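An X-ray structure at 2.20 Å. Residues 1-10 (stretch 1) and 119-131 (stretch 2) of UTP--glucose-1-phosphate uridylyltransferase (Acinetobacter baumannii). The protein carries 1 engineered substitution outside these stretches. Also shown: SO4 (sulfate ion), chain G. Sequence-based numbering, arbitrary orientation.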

# COMPACT_ATOMS: atom_id res chain seq x y z
N MET A 1 8.54 -30.52 18.07
CA MET A 1 8.86 -31.41 16.91
C MET A 1 8.52 -30.68 15.60
O MET A 1 9.45 -30.20 14.96
CB MET A 1 8.09 -32.72 17.03
CG MET A 1 8.76 -33.76 17.89
SD MET A 1 10.08 -34.65 17.00
CE MET A 1 9.70 -36.35 17.43
N ILE A 2 7.24 -30.56 15.21
CA ILE A 2 6.81 -29.71 14.05
C ILE A 2 6.45 -28.31 14.55
O ILE A 2 5.38 -28.16 15.19
CB ILE A 2 5.63 -30.33 13.26
CG1 ILE A 2 5.91 -31.76 12.78
CG2 ILE A 2 5.21 -29.41 12.11
CD1 ILE A 2 7.12 -31.95 11.89
N LYS A 3 7.31 -27.32 14.26
CA LYS A 3 7.19 -25.92 14.75
C LYS A 3 6.92 -24.92 13.60
O LYS A 3 6.56 -23.76 13.91
CB LYS A 3 8.47 -25.52 15.49
CG LYS A 3 8.86 -26.38 16.69
CD LYS A 3 7.93 -26.27 17.90
CE LYS A 3 6.89 -27.37 17.99
NZ LYS A 3 6.65 -27.83 19.38
N LYS A 4 7.13 -25.31 12.34
CA LYS A 4 6.96 -24.46 11.13
C LYS A 4 5.75 -24.87 10.27
O LYS A 4 5.46 -26.05 10.14
CB LYS A 4 8.22 -24.54 10.28
CG LYS A 4 9.46 -24.23 11.05
CD LYS A 4 10.66 -24.15 10.18
CE LYS A 4 11.84 -23.65 10.98
NZ LYS A 4 12.86 -23.13 10.05
N ALA A 5 5.07 -23.89 9.69
CA ALA A 5 3.95 -24.08 8.74
C ALA A 5 4.09 -23.06 7.62
O ALA A 5 4.27 -21.89 7.93
CB ALA A 5 2.61 -23.97 9.44
N VAL A 6 3.97 -23.52 6.39
CA VAL A 6 3.93 -22.68 5.16
C VAL A 6 2.46 -22.42 4.79
O VAL A 6 1.73 -23.41 4.68
CB VAL A 6 4.71 -23.38 4.04
CG1 VAL A 6 4.52 -22.66 2.70
CG2 VAL A 6 6.18 -23.48 4.43
N LEU A 7 2.02 -21.16 4.81
CA LEU A 7 0.65 -20.80 4.34
C LEU A 7 0.82 -20.15 2.98
O LEU A 7 1.35 -19.05 2.90
CB LEU A 7 -0.07 -19.81 5.25
CG LEU A 7 -0.18 -20.11 6.73
CD1 LEU A 7 -1.54 -19.68 7.27
CD2 LEU A 7 0.14 -21.56 7.06
N PRO A 8 0.51 -20.84 1.88
CA PRO A 8 0.76 -20.28 0.55
C PRO A 8 -0.42 -19.36 0.23
O PRO A 8 -1.45 -19.90 0.08
CB PRO A 8 0.83 -21.51 -0.38
CG PRO A 8 0.76 -22.69 0.56
CD PRO A 8 -0.02 -22.20 1.78
N VAL A 9 -0.22 -18.04 0.24
CA VAL A 9 -1.31 -17.01 0.17
C VAL A 9 -1.01 -15.99 -0.96
O VAL A 9 -1.40 -14.84 -0.82
CB VAL A 9 -1.46 -16.32 1.55
CG1 VAL A 9 -1.87 -17.28 2.65
CG2 VAL A 9 -0.19 -15.59 1.95
N ALA A 10 -0.35 -16.40 -2.05
CA ALA A 10 0.02 -15.50 -3.17
C ALA A 10 -0.98 -15.55 -4.33
O ALA A 10 -0.74 -14.80 -5.29
CB ALA A 10 1.42 -15.79 -3.65
N VAL A 119 13.67 -20.56 4.44
CA VAL A 119 13.05 -20.39 5.78
C VAL A 119 12.80 -21.77 6.36
O VAL A 119 12.95 -21.91 7.56
CB VAL A 119 11.79 -19.51 5.70
CG1 VAL A 119 11.16 -19.24 7.05
CG2 VAL A 119 12.13 -18.20 5.03
N VAL A 120 12.43 -22.78 5.57
CA VAL A 120 12.16 -24.14 6.17
C VAL A 120 13.48 -24.84 6.58
O VAL A 120 13.48 -25.62 7.60
CB VAL A 120 11.35 -25.03 5.21
CG1 VAL A 120 11.44 -26.51 5.61
CG2 VAL A 120 9.90 -24.57 5.14
N GLY A 121 14.58 -24.59 5.84
CA GLY A 121 15.89 -25.24 6.07
C GLY A 121 15.75 -26.75 6.19
O GLY A 121 15.05 -27.33 5.37
N GLU A 122 16.36 -27.37 7.20
CA GLU A 122 16.39 -28.85 7.36
C GLU A 122 15.18 -29.30 8.21
O GLU A 122 15.07 -30.49 8.42
CB GLU A 122 17.74 -29.31 7.95
CG GLU A 122 18.95 -29.18 7.02
CD GLU A 122 20.31 -29.21 7.71
N ASP A 123 14.27 -28.40 8.62
CA ASP A 123 13.08 -28.77 9.46
C ASP A 123 11.99 -29.49 8.65
O ASP A 123 11.88 -29.29 7.44
CB ASP A 123 12.42 -27.57 10.13
CG ASP A 123 13.13 -27.09 11.38
OD1 ASP A 123 14.36 -27.17 11.40
OD2 ASP A 123 12.43 -26.67 12.35
N ASP A 124 11.21 -30.31 9.33
CA ASP A 124 9.98 -30.96 8.83
C ASP A 124 8.86 -29.94 9.09
O ASP A 124 9.05 -29.10 9.95
CB ASP A 124 9.82 -32.34 9.49
CG ASP A 124 10.63 -33.45 8.82
OD1 ASP A 124 11.61 -33.12 8.07
OD2 ASP A 124 10.27 -34.65 8.99
N PHE A 125 7.80 -29.88 8.29
CA PHE A 125 6.93 -28.67 8.32
C PHE A 125 5.52 -28.96 7.85
O PHE A 125 5.28 -29.95 7.19
CB PHE A 125 7.56 -27.54 7.52
CG PHE A 125 7.69 -27.84 6.06
CD1 PHE A 125 8.70 -28.66 5.59
CD2 PHE A 125 6.80 -27.31 5.15
CE1 PHE A 125 8.82 -28.93 4.23
CE2 PHE A 125 6.94 -27.56 3.80
CZ PHE A 125 7.94 -28.37 3.33
N ALA A 126 4.59 -28.13 8.26
CA ALA A 126 3.19 -28.29 7.84
C ALA A 126 2.92 -27.33 6.66
O ALA A 126 3.66 -26.35 6.53
CB ALA A 126 2.29 -28.12 9.04
N VAL A 127 1.93 -27.63 5.81
CA VAL A 127 1.38 -26.70 4.78
C VAL A 127 -0.11 -26.55 5.06
O VAL A 127 -0.77 -27.58 5.28
CB VAL A 127 1.62 -27.21 3.35
CG1 VAL A 127 0.95 -26.32 2.32
CG2 VAL A 127 3.10 -27.41 3.03
N LEU A 128 -0.56 -25.32 5.23
CA LEU A 128 -2.00 -24.97 5.43
C LEU A 128 -2.41 -24.19 4.18
O LEU A 128 -1.80 -23.12 3.96
CB LEU A 128 -2.26 -24.08 6.66
CG LEU A 128 -1.91 -24.56 8.08
CD1 LEU A 128 -3.16 -24.98 8.86
CD2 LEU A 128 -0.85 -25.64 8.11
N LEU A 129 -3.31 -24.72 3.37
CA LEU A 129 -3.98 -23.93 2.31
C LEU A 129 -5.09 -23.13 3.00
O LEU A 129 -6.06 -23.68 3.50
CB LEU A 129 -4.54 -24.83 1.21
CG LEU A 129 -3.55 -25.66 0.40
CD1 LEU A 129 -4.06 -25.83 -1.02
CD2 LEU A 129 -2.16 -25.07 0.36
N PRO A 130 -4.97 -21.80 3.04
CA PRO A 130 -5.88 -20.95 3.82
C PRO A 130 -7.26 -20.63 3.21
O PRO A 130 -8.06 -20.08 3.88
CB PRO A 130 -5.07 -19.66 3.88
CG PRO A 130 -4.42 -19.62 2.50
CD PRO A 130 -3.96 -21.05 2.28
N ASP A 131 -7.53 -21.03 1.97
CA ASP A 131 -8.90 -20.93 1.39
C ASP A 131 -9.77 -22.01 2.04
O ASP A 131 -10.98 -21.90 1.97
CB ASP A 131 -8.84 -20.91 -0.14
CG ASP A 131 -7.73 -21.77 -0.75
OD1 ASP A 131 -6.56 -21.71 -0.24
OD2 ASP A 131 -8.04 -22.50 -1.72
S SO4 G . -0.63 -19.80 -4.17
O1 SO4 G . -1.84 -19.10 -3.78
O2 SO4 G . 0.43 -19.45 -3.25
O3 SO4 G . -0.24 -19.42 -5.50
O4 SO4 G . -0.86 -21.22 -4.15

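How does the chain enter the contact? Met1 stays clear of the second stretch, but Ile2 reaches it through the end of its side chain: CD1 of Ile2 lies 3.6 Å from CB of Asp124. The CA-to-CB bond of Lys3 points sideways and its side chain makes no contact, leaving the next close approach to Lys4.

What holds Lys4 so firmly? Its CA-to-CB bond points toward the second stretch, and beyond chi1 the chain is extended, with chi2 to chi4 all t. This carries the ammonium group to the end of the helix, where NZ of Lys4 donates a hydrogen bond to O of Val119 at 2.8 Å, a carbonyl that accepts no backbone hydrogen bond from within its own stretch. Asp123 is near, but NZ of Lys4 and OD2 of Asp123 are 4.2 Å apart, too far for a salt bridge. The lysine backbone works too: N of Ala126 donates to O of Lys4 at 2.9 Å.

How do the two strands pair from there? They run parallel, so Val6 bonds to residues flanking its partner Val127: N of Val6 donates to O of Ala126 (2.9 Å), and O of Val6 accepts from N of Leu128 (3.0 Å). Ala5 and Ala126 share one face of the sheet, their CB atoms 4.2 Å apart. Val6 and Val127 occupy the other, where CG2 of Val6 packs 3.9 Å from both CG2 of Val120 and CD2 of Phe125, joining strand to helix end.

What happens once the ladder runs out? CD2 of Leu7 packs 3.5 Å from CB of Leu128. Pro8 has no amide hydrogen to donate; its CD instead sits 3.0 Å from O of Leu128. Apolar packing continues to Val9, whose CG1 is 3.5 Å from CG of Pro130. Ala10 leaves the contact, its N giving a weak hydrogen bond to O2 of the sulfate at 3.4 Å.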